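PDB 3R67: putative Glycosidase, which has no assigned function but belongs to the five-bladed beta-propeller proteins grouped in the same clan as the beta-fructosidases. Local coordinates for residues 133-138 with 178-183; 243-248 with 264-269; 248-253 with 323-328; 282-287 with 303-308; 316-321 with 341-346. All coordinates share one frame; numbering follows the deposited sequence.

In the fold
Contacts 1 and 3 lie deepest in the propeller. Each sets one strand against an element it does not pair with, using mostly apolar side chains, though waters join the backbones in contact 1. Contacts 2 and 4 both involve the same sheet: 243-248 with 264-269 forms a true antiparallel hairpin pair, with a salt bridge at one end, while 303-308 is a loop running beside strand 282-287, with a single bridge and a phenylalanine ring that packs on the strand. Contact 3 shares Cys-248 with contact 2 and meets it again where Asn-264 OD1 accepts a bond from Ile-325 N. Contact 5, only partly buried, joins two turns through polar bonds and reaches contact 4 at Tyr-282.

Contact 1 (133-138 with 178-183); sequences VMLYTQ and KSASIV. With EDO (1,2-ethanediol), chain I.
Leu-135 and Val-133 pack against Ala-180 and Ile-182 where two sheets of the beta-propeller meet. Strands 133-138 and 180-183 run nearly antiparallel, 164° between their directions, but their axes stay 7.8 Å apart, so they are joined by side chains and water and not by direct pairing. The apolar half is packed side chain to side chain. Leu-135 CG stands anti to its carbonyl carbon (chi1 -68°), which directs the branch toward the other strand, and CD1 meets both Ala-180 CB and Ile-182 CG1, each 3.5 Å from it. Leu-135 is modelled in two conformers, so the closeness of these contacts is doubtful. The side chains of Val-133 and Ile-182 cross at about a right angle, CG1 of Val-133 meeting CD1 of Ile-182 at 4.0 Å. Met-202 of strand 199-204 touches Leu-135, Ala-180 and Ile-182 as well, adding to the apolar cluster.

Toward Thr-137 and Lys-178 the character changes to polar and watery. One water takes the N-H of Ala-180 and donates weakly to Leu-135 O; a second takes that of Ser-179 and bonds to Thr-137 OG1. Ser-179 turns its own hydroxyl away to Glu-247. Thr-137 OG1 rests 3.3 Å from Lys-178 CB, beyond which the lysine chain bends at chi3 (62°), and its end leads away from 133-138. At its tip, Lys-178 NZ donates to O1 of the bound 1,2-ethanediol at 2.8 Å.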
# COMPACT_ATOMS: atom_id res chain seq x y z
N VAL A 133 0.99 12.76 -1.94
CA VAL A 133 -0.24 12.26 -2.52
C VAL A 133 -0.50 10.88 -1.91
O VAL A 133 0.29 9.94 -2.08
CB VAL A 133 -0.18 12.25 -4.07
CG1 VAL A 133 -1.47 11.70 -4.68
CG2 VAL A 133 0.11 13.64 -4.61
N MSE A 134 -1.62 10.77 -1.19
CA MSE A 134 -2.00 9.52 -0.56
C MSE A 134 -3.16 8.88 -1.29
O MSE A 134 -4.15 9.55 -1.57
CB MSE A 134 -2.40 9.75 0.90
CG MSE A 134 -2.88 8.45 1.61
SE MSE A 134 -3.98 8.80 3.18
CE MSE A 134 -2.69 9.50 4.22
N LEU A 135 -3.03 7.58 -1.59
CA LEU A 135 -4.05 6.74 -2.20
C LEU A 135 -4.46 5.72 -1.17
O LEU A 135 -3.60 4.96 -0.70
CB LEU A 135 -3.53 6.08 -3.48
CG LEU A 135 -3.27 7.02 -4.65
CD1 LEU A 135 -2.30 6.44 -5.56
CD2 LEU A 135 -4.56 7.43 -5.34
N TYR A 136 -5.73 5.74 -0.75
CA TYR A 136 -6.20 4.84 0.28
C TYR A 136 -7.58 4.30 -0.04
O TYR A 136 -8.24 4.75 -0.98
CB TYR A 136 -6.22 5.61 1.62
CG TYR A 136 -7.26 6.72 1.69
CD1 TYR A 136 -7.00 7.98 1.14
CD2 TYR A 136 -8.46 6.54 2.37
CE1 TYR A 136 -7.95 8.99 1.18
CE2 TYR A 136 -9.42 7.56 2.44
CZ TYR A 136 -9.16 8.79 1.84
OH TYR A 136 -10.08 9.81 1.91
N THR A 137 -8.05 3.35 0.77
CA THR A 137 -9.39 2.78 0.62
C THR A 137 -10.36 3.40 1.60
O THR A 137 -10.09 3.43 2.80
CB THR A 137 -9.36 1.26 0.85
OG1 THR A 137 -8.31 0.67 0.11
CG2 THR A 137 -10.69 0.59 0.55
N GLN A 138 -11.49 3.84 1.08
CA GLN A 138 -12.67 4.31 1.81
C GLN A 138 -13.55 3.12 2.06
O GLN A 138 -13.87 2.42 1.09
CB GLN A 138 -13.42 5.40 1.02
CG GLN A 138 -12.63 6.68 0.85
CD GLN A 138 -13.40 7.70 0.05
OE1 GLN A 138 -13.96 7.41 -1.02
NE2 GLN A 138 -13.35 8.94 0.49
N LYS A 178 -9.26 -0.20 -4.80
CA LYS A 178 -8.26 -0.13 -3.74
C LYS A 178 -6.86 -0.45 -4.28
O LYS A 178 -6.75 -0.90 -5.42
CB LYS A 178 -8.61 -1.11 -2.60
CG LYS A 178 -8.78 -2.57 -3.01
CD LYS A 178 -8.73 -3.55 -1.82
CE LYS A 178 -9.81 -3.38 -0.79
NZ LYS A 178 -9.61 -4.33 0.33
N SER A 179 -5.82 -0.26 -3.44
CA SER A 179 -4.41 -0.62 -3.61
C SER A 179 -3.78 -0.00 -4.88
O SER A 179 -3.66 -0.67 -5.90
CB SER A 179 -4.28 -2.13 -3.65
OG SER A 179 -4.95 -2.69 -2.54
N ALA A 180 -3.31 1.25 -4.78
CA ALA A 180 -2.72 1.95 -5.92
C ALA A 180 -1.24 2.25 -5.71
O ALA A 180 -0.82 2.75 -4.65
CB ALA A 180 -3.47 3.23 -6.18
N SER A 181 -0.47 1.99 -6.76
CA SER A 181 0.96 2.19 -6.85
C SER A 181 1.31 3.24 -7.91
O SER A 181 1.36 2.91 -9.09
CB SER A 181 1.66 0.87 -7.17
OG SER A 181 1.40 -0.06 -6.13
N ILE A 182 1.53 4.50 -7.48
CA ILE A 182 1.93 5.60 -8.38
C ILE A 182 3.36 5.33 -8.88
O ILE A 182 4.16 4.85 -8.10
CB ILE A 182 1.82 7.00 -7.69
CG1 ILE A 182 0.34 7.41 -7.57
CG2 ILE A 182 2.57 8.11 -8.49
CD1 ILE A 182 0.08 8.86 -6.96
N VAL A 183 3.67 5.69 -10.15
CA VAL A 183 5.01 5.54 -10.72
C VAL A 183 5.89 6.71 -10.20
O VAL A 183 5.55 7.89 -10.34
CB VAL A 183 5.04 5.43 -12.26
CG1 VAL A 183 6.47 5.34 -12.78
CG2 VAL A 183 4.24 4.22 -12.74
C1 EDO I . -12.48 -3.35 2.89
O1 EDO I . -11.19 -3.22 2.30
C2 EDO I . -13.18 -4.59 2.35
O2 EDO I . -13.35 -4.40 0.94
O HOH W 1 -3.88 2.74 -2.24
O HOH W 2 -5.71 1.29 -0.90
O HOH W 3 -8.18 -1.61 1.71

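Contact 2 (243-248 with 264-269); sequences SDLTEC and NGKNKS. With EDO (1,2-ethanediol), chain J.
Lys-266 lies alongside both Leu-245 and Asp-244, and its chain, CG anti to the backbone N (chi1 -176°) and straight from there on, touches them in turn. CB starts 3.8 Å from Leu-245 CB. CG passes beside Asp-244 CB, and CD touches both Leu-245 CD1, at 3.8 Å, and Asp-244 OD2. CE is 3.3 Å from Asp-244 OD2, and the tip closes a salt bridge, NZ to OD2 at 3.5 Å. CB and CD thus rest on the leucine, while CG, CE and NZ run along the aspartate, which points the same way; Tyr-282 and Tyr-318 also touch this lysine.

The carbonyl of Lys-266 is gripped by two consecutive amides: Asp-244 N at 2.8 Å and, weakly, Leu-245 N at 3.3 Å. Beyond the lysine, Lys-268 N gives an almost straight bond (177°) to Ser-243 OG, whose hydroxyl is also bonded to Lys-240 O. At the other end, Glu-247 and Asn-264 exchange both backbone bonds, and their side chains go on to Ser-179 and Ile-325. Asp-244 and Leu-245 facing one residue make a classic beta bulge, here at the open end of the antiparallel hairpin 245-255/258-266 of a propeller sheet.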
# COMPACT_ATOMS: atom_id res chain seq x y z
N SER A 243 -1.94 -16.76 -7.39
CA SER A 243 -3.03 -17.48 -8.06
C SER A 243 -4.41 -16.97 -7.67
O SER A 243 -5.35 -17.18 -8.43
CB SER A 243 -2.94 -18.97 -7.75
OG SER A 243 -2.69 -19.22 -6.38
N ASP A 244 -4.56 -16.29 -6.52
CA ASP A 244 -5.86 -15.76 -6.13
C ASP A 244 -5.92 -14.27 -6.41
O ASP A 244 -6.85 -13.81 -7.08
CB ASP A 244 -6.17 -16.04 -4.63
CG ASP A 244 -7.61 -15.84 -4.19
OD1 ASP A 244 -8.50 -15.77 -5.06
OD2 ASP A 244 -7.86 -15.87 -2.97
N LEU A 245 -4.93 -13.51 -5.91
CA LEU A 245 -4.88 -12.05 -6.08
C LEU A 245 -3.52 -11.58 -6.51
O LEU A 245 -2.51 -12.19 -6.14
CB LEU A 245 -5.26 -11.31 -4.77
CG LEU A 245 -6.62 -11.56 -4.12
CD1 LEU A 245 -6.67 -10.87 -2.76
CD2 LEU A 245 -7.76 -11.11 -5.03
N THR A 246 -3.50 -10.46 -7.24
CA THR A 246 -2.34 -9.69 -7.71
C THR A 246 -2.62 -8.26 -7.29
O THR A 246 -3.17 -7.48 -8.07
CB THR A 246 -2.07 -9.87 -9.21
OG1 THR A 246 -3.23 -9.46 -9.93
CG2 THR A 246 -1.65 -11.28 -9.58
N GLU A 247 -2.33 -7.96 -6.02
CA GLU A 247 -2.63 -6.69 -5.37
C GLU A 247 -1.37 -5.82 -5.28
O GLU A 247 -0.35 -6.21 -4.69
CB GLU A 247 -3.23 -6.95 -3.99
CG GLU A 247 -3.88 -5.72 -3.37
CD GLU A 247 -4.74 -5.97 -2.15
OE1 GLU A 247 -4.73 -7.12 -1.64
OE2 GLU A 247 -5.43 -5.03 -1.70
N CYS A 248 -1.47 -4.61 -5.84
CA CYS A 248 -0.37 -3.66 -5.88
C CYS A 248 0.16 -3.38 -4.49
O CYS A 248 -0.60 -3.35 -3.52
CB CYS A 248 -0.80 -2.38 -6.57
SG CYS A 248 -1.19 -2.59 -8.31
N ASN A 264 1.73 -7.70 -4.07
CA ASN A 264 1.31 -8.75 -3.16
C ASN A 264 0.49 -9.81 -3.87
O ASN A 264 -0.54 -9.49 -4.47
CB ASN A 264 0.50 -8.15 -2.02
CG ASN A 264 1.27 -7.14 -1.25
OD1 ASN A 264 2.15 -7.50 -0.49
ND2 ASN A 264 0.91 -5.87 -1.37
N GLY A 265 0.92 -11.06 -3.77
CA GLY A 265 0.23 -12.20 -4.35
C GLY A 265 -0.46 -13.04 -3.30
O GLY A 265 0.18 -13.45 -2.32
N LYS A 266 -1.77 -13.32 -3.47
CA LYS A 266 -2.49 -14.21 -2.56
C LYS A 266 -2.57 -15.59 -3.22
O LYS A 266 -2.93 -15.71 -4.38
CB LYS A 266 -3.87 -13.68 -2.15
CG LYS A 266 -4.57 -14.56 -1.13
CD LYS A 266 -5.97 -14.09 -0.85
CE LYS A 266 -6.74 -15.08 -0.02
NZ LYS A 266 -8.11 -14.59 0.27
N ASN A 267 -2.20 -16.63 -2.49
CA ASN A 267 -2.18 -17.98 -2.99
C ASN A 267 -3.53 -18.66 -2.80
O ASN A 267 -4.10 -18.59 -1.72
CB ASN A 267 -1.08 -18.77 -2.26
CG ASN A 267 -0.73 -20.09 -2.88
OD1 ASN A 267 -0.69 -20.24 -4.10
ND2 ASN A 267 -0.34 -21.04 -2.04
N LYS A 268 -4.06 -19.30 -3.88
CA LYS A 268 -5.31 -20.08 -3.80
C LYS A 268 -5.11 -21.34 -3.00
O LYS A 268 -4.02 -21.89 -2.97
CB LYS A 268 -5.86 -20.47 -5.19
CG LYS A 268 -6.78 -19.44 -5.80
CD LYS A 268 -7.47 -20.02 -7.02
CE LYS A 268 -8.32 -19.05 -7.78
NZ LYS A 268 -8.75 -19.64 -9.08
N SER A 269 -6.18 -21.82 -2.37
CA SER A 269 -6.18 -23.08 -1.64
C SER A 269 -6.44 -24.22 -2.63
O SER A 269 -7.37 -24.15 -3.42
CB SER A 269 -7.21 -23.05 -0.51
OG SER A 269 -8.50 -22.75 -1.00
C1 EDO J . -1.71 -24.17 -1.41
O1 EDO J . -2.29 -24.02 -2.72
C2 EDO J . -2.10 -25.54 -0.87
O2 EDO J . -1.84 -25.73 0.53
O HOH W 4 -5.72 -19.10 -10.53

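Contact 3 (248-253 with 323-328); sequences CGPPAI and VFIEGL. With EDO (1,2-ethanediol), chain K.
Pro-250 is the bump of this contact, and the hollow that takes it is formed by Ile-325, the carbonyl of Glu-326 and Leu-328. CD of the proline reaches Ile-325 CG1 at 4.0 Å, because that branch is set between the backbone N and carbonyl carbon (chi1 63°). Pro-250 CB abuts Leu-328 CB at 3.7 Å, with CG next to the same atom, and the two side chains cross obliquely. Between these two contacts the backbone itself lines the hollow: Pro-250 CA makes a bent CA-H...O contact with Glu-326 O, 3.3 Å away. Just before the proline, Gly-249 lets the chain come close, its CA 3.3 Å from Ile-325 O. Farther along, Ile-253 CG2 meets Leu-328 CD2 loosely at 4.4 Å.

A classic beta bulge lies in this part of the strand, Glu-326 and Gly-327 both facing Tyr-338 on strand 334-341, and may contribute to the shape of the hollow. Leu-262 touches Pro-250 and Ile-325 alike, while Pro-250 O turns to Ser-181 OG. A bound 1,2-ethanediol donates to Leu-328 O beside the Pro-251 ring. With apolar contacts and one C-H...O contact as the links found across these segments, the junction depends on fit more than on directional bonds.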
# COMPACT_ATOMS: atom_id res chain seq x y z
N CYS A 248 -1.47 -4.61 -5.84
CA CYS A 248 -0.37 -3.66 -5.88
C CYS A 248 0.16 -3.38 -4.49
O CYS A 248 -0.60 -3.35 -3.52
CB CYS A 248 -0.80 -2.38 -6.57
SG CYS A 248 -1.19 -2.59 -8.31
N GLY A 249 1.48 -3.23 -4.42
CA GLY A 249 2.17 -2.97 -3.17
C GLY A 249 2.48 -1.49 -3.01
O GLY A 249 1.58 -0.64 -3.11
N PRO A 250 3.76 -1.15 -2.76
CA PRO A 250 4.11 0.27 -2.58
C PRO A 250 4.12 1.01 -3.91
O PRO A 250 3.99 0.35 -4.93
CB PRO A 250 5.52 0.20 -1.96
CG PRO A 250 6.10 -1.10 -2.50
CD PRO A 250 4.94 -2.04 -2.61
N PRO A 251 4.37 2.33 -3.96
CA PRO A 251 4.52 2.99 -5.26
C PRO A 251 5.55 2.29 -6.16
O PRO A 251 6.55 1.75 -5.67
CB PRO A 251 5.01 4.39 -4.87
CG PRO A 251 4.37 4.63 -3.55
CD PRO A 251 4.52 3.31 -2.86
N ALA A 252 5.29 2.30 -7.49
CA ALA A 252 6.21 1.73 -8.47
C ALA A 252 7.44 2.62 -8.57
O ALA A 252 7.35 3.82 -8.30
CB ALA A 252 5.54 1.57 -9.83
N ILE A 253 8.60 2.02 -8.90
CA ILE A 253 9.86 2.77 -8.99
C ILE A 253 10.52 2.51 -10.34
O ILE A 253 10.69 1.36 -10.75
CB ILE A 253 10.84 2.43 -7.79
CG1 ILE A 253 12.18 3.21 -7.84
CG2 ILE A 253 11.07 0.92 -7.60
CD1 ILE A 253 12.11 4.74 -7.48
N VAL A 323 2.80 -10.76 4.39
CA VAL A 323 3.93 -9.87 4.27
C VAL A 323 3.38 -8.88 3.23
O VAL A 323 3.72 -8.94 2.04
CB VAL A 323 5.30 -10.54 3.98
CG1 VAL A 323 5.88 -11.17 5.24
CG2 VAL A 323 5.23 -11.55 2.84
N PHE A 324 2.35 -8.12 3.68
CA PHE A 324 1.63 -7.23 2.79
C PHE A 324 2.46 -5.98 2.62
O PHE A 324 2.39 -5.07 3.46
CB PHE A 324 0.22 -6.94 3.33
CG PHE A 324 -0.69 -6.34 2.30
CD1 PHE A 324 -1.42 -7.16 1.44
CD2 PHE A 324 -0.79 -4.96 2.15
CE1 PHE A 324 -2.26 -6.61 0.47
CE2 PHE A 324 -1.62 -4.41 1.17
CZ PHE A 324 -2.35 -5.24 0.34
N ILE A 325 3.24 -5.93 1.52
CA ILE A 325 4.21 -4.84 1.24
C ILE A 325 3.43 -3.63 0.73
O ILE A 325 2.49 -3.79 -0.04
CB ILE A 325 5.33 -5.30 0.27
CG1 ILE A 325 4.80 -5.71 -1.14
CG2 ILE A 325 6.09 -6.48 0.96
CD1 ILE A 325 5.85 -5.96 -2.15
N GLU A 326 3.75 -2.42 1.26
CA GLU A 326 2.95 -1.25 0.94
C GLU A 326 3.72 0.10 1.04
O GLU A 326 3.26 1.10 0.47
CB GLU A 326 1.78 -1.25 1.93
CG GLU A 326 0.64 -0.31 1.60
CD GLU A 326 -0.55 -0.50 2.51
OE1 GLU A 326 -0.94 -1.66 2.76
OE2 GLU A 326 -1.14 0.51 2.90
N GLY A 327 4.85 0.12 1.74
CA GLY A 327 5.70 1.29 1.86
C GLY A 327 7.10 0.99 1.37
O GLY A 327 7.62 -0.09 1.63
N LEU A 328 7.73 1.92 0.65
CA LEU A 328 9.10 1.77 0.11
C LEU A 328 9.80 3.12 0.07
O LEU A 328 9.29 4.06 -0.55
CB LEU A 328 9.08 1.13 -1.30
CG LEU A 328 10.44 0.77 -1.96
CD1 LEU A 328 11.27 -0.17 -1.11
CD2 LEU A 328 10.25 0.17 -3.36
C1 EDO K . 7.62 7.14 -1.02
O1 EDO K . 7.86 8.54 -1.19
C2 EDO K . 7.43 6.46 -2.37
O2 EDO K . 7.52 5.03 -2.19

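Contact 4 (282-287 with 303-308); sequences YCAGQA and KPFYIP
The torsions of Phe-305 and Gln-286 bring the amide nitrogen of the glutamine over the face of the phenylalanine ring. Phe-305 CG sits between its backbone N and carbonyl carbon (chi1 75°), which swings the ring back over strand 282-287, and Gln-286, with CG anti to its carbonyl carbon and the chain extended beyond, carries its amide above that ring. NE2 stands 3.2 Å over the ring centre of Phe-305. The amide plane is steeply inclined to the ring, 69° apart, so the nitrogen approaches the pi face tip first and not as a flat stack. NE2 also donates to Trp-14 O, which helps fix the rotation of the amide. On the opposite face of the ring lies Tyr-306 CB, offset toward the rim; Gly-285 comes in at the edge, and Ala-284 CB touches CE1 of Phe-305 at 3.5 Å.

Two backbone bonds join the strand to the loop. Ala-284 N donates to Tyr-306 O at 2.9 Å, and Phe-305 N donates to Ala-284 O at the same 2.9 Å, although the N-H...O angle is only 141°. Pro-304 and Cys-283 pack CB to CB at 3.5 Å, and the sulphur of Cys-283 turns the other way to rest against Ile-307 CG2 at 3.7 Å and Pro-308 CD. The side chain of Tyr-306 leaves for Tyr-339, to which its hydroxyl is bonded. Ala-284 with Tyr-306 is a single antiparallel bridge: beyond strand 297-300 the chain keeps following strand 282-289 as an irregular continuation, consistent with the outer edge of a propeller blade.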
# COMPACT_ATOMS: atom_id res chain seq x y z
N TYR A 282 -0.33 -14.30 1.74
CA TYR A 282 0.17 -13.24 0.87
C TYR A 282 1.69 -13.24 0.87
O TYR A 282 2.32 -13.04 1.92
CB TYR A 282 -0.36 -11.86 1.28
CG TYR A 282 -1.81 -11.57 1.00
CD1 TYR A 282 -2.82 -12.17 1.75
CD2 TYR A 282 -2.18 -10.54 0.13
CE1 TYR A 282 -4.16 -11.85 1.56
CE2 TYR A 282 -3.52 -10.20 -0.06
CZ TYR A 282 -4.51 -10.86 0.66
OH TYR A 282 -5.83 -10.51 0.50
N CYS A 283 2.27 -13.54 -0.28
CA CYS A 283 3.71 -13.54 -0.56
C CYS A 283 3.97 -12.46 -1.61
O CYS A 283 3.11 -12.27 -2.48
CB CYS A 283 4.19 -14.92 -1.01
SG CYS A 283 4.02 -16.21 0.24
N ALA A 284 5.09 -11.74 -1.51
CA ALA A 284 5.36 -10.60 -2.38
C ALA A 284 6.08 -10.99 -3.67
O ALA A 284 7.01 -11.78 -3.65
CB ALA A 284 6.18 -9.56 -1.62
N GLY A 285 5.64 -10.38 -4.77
CA GLY A 285 6.22 -10.59 -6.09
C GLY A 285 6.68 -9.30 -6.73
O GLY A 285 6.57 -8.23 -6.13
N GLN A 286 7.24 -9.39 -7.93
CA GLN A 286 7.71 -8.23 -8.69
C GLN A 286 7.46 -8.41 -10.17
O GLN A 286 7.60 -9.52 -10.70
CB GLN A 286 9.21 -7.94 -8.45
CG GLN A 286 9.56 -7.60 -7.01
CD GLN A 286 11.00 -7.34 -6.77
OE1 GLN A 286 11.79 -7.11 -7.69
NE2 GLN A 286 11.37 -7.33 -5.51
N ALA A 287 7.15 -7.31 -10.83
CA ALA A 287 6.93 -7.22 -12.27
C ALA A 287 7.71 -6.06 -12.85
O ALA A 287 7.86 -5.03 -12.17
CB ALA A 287 5.45 -7.07 -12.55
N LYS A 303 8.28 -17.00 -8.58
CA LYS A 303 8.37 -17.31 -7.16
C LYS A 303 8.42 -16.03 -6.38
O LYS A 303 8.99 -15.05 -6.86
CB LYS A 303 9.60 -18.20 -6.83
CG LYS A 303 9.43 -19.65 -7.19
CD LYS A 303 10.64 -20.46 -6.75
CE LYS A 303 10.32 -21.92 -6.45
NZ LYS A 303 9.74 -22.63 -7.61
N PRO A 304 7.82 -15.98 -5.17
CA PRO A 304 7.85 -14.73 -4.40
C PRO A 304 9.25 -14.38 -3.89
O PRO A 304 10.03 -15.30 -3.62
CB PRO A 304 6.90 -15.00 -3.24
CG PRO A 304 6.85 -16.49 -3.11
CD PRO A 304 7.05 -17.04 -4.48
N PHE A 305 9.58 -13.07 -3.77
CA PHE A 305 10.89 -12.64 -3.26
C PHE A 305 10.84 -12.49 -1.74
O PHE A 305 11.87 -12.49 -1.09
CB PHE A 305 11.37 -11.33 -3.92
CG PHE A 305 10.69 -10.07 -3.43
CD1 PHE A 305 9.47 -9.66 -3.97
CD2 PHE A 305 11.30 -9.25 -2.49
CE1 PHE A 305 8.86 -8.48 -3.54
CE2 PHE A 305 10.67 -8.08 -2.04
CZ PHE A 305 9.46 -7.70 -2.58
N TYR A 306 9.64 -12.32 -1.19
CA TYR A 306 9.43 -12.11 0.23
C TYR A 306 8.24 -12.93 0.70
O TYR A 306 7.20 -12.94 0.05
CB TYR A 306 9.22 -10.62 0.49
CG TYR A 306 9.71 -10.21 1.85
CD1 TYR A 306 11.07 -10.05 2.10
CD2 TYR A 306 8.81 -9.97 2.89
CE1 TYR A 306 11.54 -9.70 3.37
CE2 TYR A 306 9.27 -9.58 4.15
CZ TYR A 306 10.63 -9.45 4.39
OH TYR A 306 11.08 -9.07 5.63
N ILE A 307 8.41 -13.69 1.79
CA ILE A 307 7.38 -14.61 2.28
C ILE A 307 7.26 -14.51 3.81
O ILE A 307 8.27 -14.17 4.46
CB ILE A 307 7.66 -16.11 1.85
CG1 ILE A 307 8.88 -16.73 2.58
CG2 ILE A 307 7.75 -16.30 0.35
CD1 ILE A 307 8.97 -18.33 2.48
N PRO A 308 6.09 -14.89 4.42
CA PRO A 308 6.00 -14.87 5.88
C PRO A 308 7.01 -15.84 6.50
O PRO A 308 7.09 -17.00 6.10
CB PRO A 308 4.54 -15.30 6.14
CG PRO A 308 3.82 -14.94 4.88
CD PRO A 308 4.81 -15.32 3.82

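Contact 5 (316-321 with 341-346); sequences GQYPAG and CADSRV. With EDO (1,2-ethanediol), chain E.
Gln-317 and Tyr-318 approach Asp-343 at different angles, and the three side chains make the heart of this contact. Gln-317 crosses Asp-343 at about a right angle, its amide plane 71° from the carboxylate, and reaches the backbone carbonyl of Asp-343. CG of Gln-317 lies anti to the backbone N (chi1 -168°) and the rest is extended, which lets NE2 donate to Asp-343 O at 2.9 Å, within the carbonyl plane. The same nitrogen is bonded to Glu-70. Tyr-318 lies obliquely to the aspartate, ring and carboxylate 52° apart, with its CB 3.6 Å from Asp-343 OD2. The carboxylate itself is taken by a bound 1,2-ethanediol, whose O1 donates to OD1 at 2.7 Å and whose O2 donates to OD2 at 3.0 Å.

The loop backbone is held by a side chain and a carbonyl: Gln-317 N donates to Ser-344 OG, itself bonded to Asp-50, at 2.9 Å, and Tyr-318 N donates to Ala-342 O at 3.0 Å from well above the carbonyl plane. Ala-342 CB fits under the loop against Gly-316 N and Tyr-318 O, both 3.5 Å away. One partner is the type I turn 318-321 with the residues leading into it. The other is the hairpin turn between strands 334-341 and 345-351, where Ala-342 and Asp-343 have left-handed backbone conformations and Ser-344 and Arg-345 both face Cys-341 in a classic beta bulge. Strand 50-59 touches Gln-317 and Asp-343, helix 311-314 touches the side chains of Cys-341 and Arg-345, and Tyr-318 leans edge-to-face on Tyr-282 of strand 282-289.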
# COMPACT_ATOMS: atom_id res chain seq x y z
N GLY A 316 -1.79 -14.10 12.78
CA GLY A 316 -2.35 -12.91 13.42
C GLY A 316 -3.82 -12.78 13.09
O GLY A 316 -4.50 -13.80 12.94
N GLN A 317 -4.32 -11.50 12.93
CA GLN A 317 -5.73 -11.23 12.57
C GLN A 317 -6.11 -12.01 11.30
O GLN A 317 -7.23 -12.50 11.19
CB GLN A 317 -5.98 -9.73 12.38
CG GLN A 317 -7.47 -9.39 12.29
CD GLN A 317 -7.82 -7.98 11.88
OE1 GLN A 317 -8.99 -7.69 11.62
NE2 GLN A 317 -6.84 -7.09 11.77
N TYR A 318 -5.14 -12.12 10.36
CA TYR A 318 -5.19 -12.89 9.11
C TYR A 318 -4.40 -14.20 9.36
O TYR A 318 -3.16 -14.18 9.28
CB TYR A 318 -4.67 -12.06 7.92
CG TYR A 318 -4.97 -12.73 6.61
CD1 TYR A 318 -6.24 -12.66 6.05
CD2 TYR A 318 -4.03 -13.54 5.99
CE1 TYR A 318 -6.56 -13.34 4.87
CE2 TYR A 318 -4.33 -14.21 4.80
CZ TYR A 318 -5.59 -14.10 4.25
OH TYR A 318 -5.93 -14.74 3.09
N PRO A 319 -5.08 -15.30 9.77
CA PRO A 319 -4.37 -16.51 10.21
C PRO A 319 -3.47 -17.20 9.17
O PRO A 319 -2.53 -17.88 9.59
CB PRO A 319 -5.51 -17.46 10.55
CG PRO A 319 -6.61 -16.58 10.96
CD PRO A 319 -6.53 -15.44 10.00
N ALA A 320 -3.75 -17.06 7.85
CA ALA A 320 -2.93 -17.69 6.80
C ALA A 320 -1.59 -16.93 6.61
O ALA A 320 -0.69 -17.44 5.95
CB ALA A 320 -3.69 -17.76 5.50
N GLY A 321 -1.49 -15.74 7.21
CA GLY A 321 -0.27 -14.94 7.20
C GLY A 321 -0.10 -14.00 6.02
O GLY A 321 -0.64 -14.23 4.94
N CYS A 341 2.06 -7.40 8.88
CA CYS A 341 2.34 -8.78 9.31
C CYS A 341 1.08 -9.40 9.80
O CYS A 341 0.63 -9.04 10.89
CB CYS A 341 3.42 -8.79 10.40
SG CYS A 341 4.90 -7.87 9.98
N ALA A 342 0.50 -10.32 8.98
CA ALA A 342 -0.72 -11.08 9.24
C ALA A 342 -1.86 -10.16 9.78
O ALA A 342 -2.60 -10.56 10.67
CB ALA A 342 -0.43 -12.20 10.24
N ASP A 343 -1.97 -8.93 9.22
CA ASP A 343 -2.95 -7.87 9.54
C ASP A 343 -2.91 -7.49 11.04
O ASP A 343 -3.95 -7.09 11.59
CB ASP A 343 -4.40 -8.29 9.15
CG ASP A 343 -4.69 -8.35 7.65
OD1 ASP A 343 -3.82 -7.96 6.85
OD2 ASP A 343 -5.83 -8.71 7.29
N SER A 344 -1.71 -7.53 11.69
CA SER A 344 -1.58 -7.26 13.14
C SER A 344 -0.40 -6.36 13.51
O SER A 344 -0.52 -5.58 14.46
CB SER A 344 -1.41 -8.57 13.90
OG SER A 344 -2.56 -9.39 13.78
N ARG A 345 0.72 -6.47 12.80
CA ARG A 345 1.94 -5.70 13.09
C ARG A 345 2.48 -5.02 11.83
O ARG A 345 2.05 -5.32 10.72
CB ARG A 345 3.04 -6.63 13.69
CG ARG A 345 2.69 -7.40 14.97
CD ARG A 345 2.41 -6.51 16.17
NE ARG A 345 2.08 -7.29 17.37
CZ ARG A 345 0.84 -7.63 17.73
NH1 ARG A 345 -0.20 -7.27 17.00
NH2 ARG A 345 0.64 -8.33 18.84
N VAL A 346 3.42 -4.09 12.02
CA VAL A 346 4.16 -3.39 10.95
C VAL A 346 5.60 -3.82 11.08
O VAL A 346 6.13 -3.83 12.18
CB VAL A 346 4.01 -1.85 10.94
CG1 VAL A 346 4.80 -1.22 9.79
CG2 VAL A 346 2.54 -1.43 10.86
C1 EDO E . -3.96 -7.77 3.64
O1 EDO E . -4.52 -6.79 4.51
C2 EDO E . -5.05 -8.74 3.26
O2 EDO E . -5.55 -9.41 4.42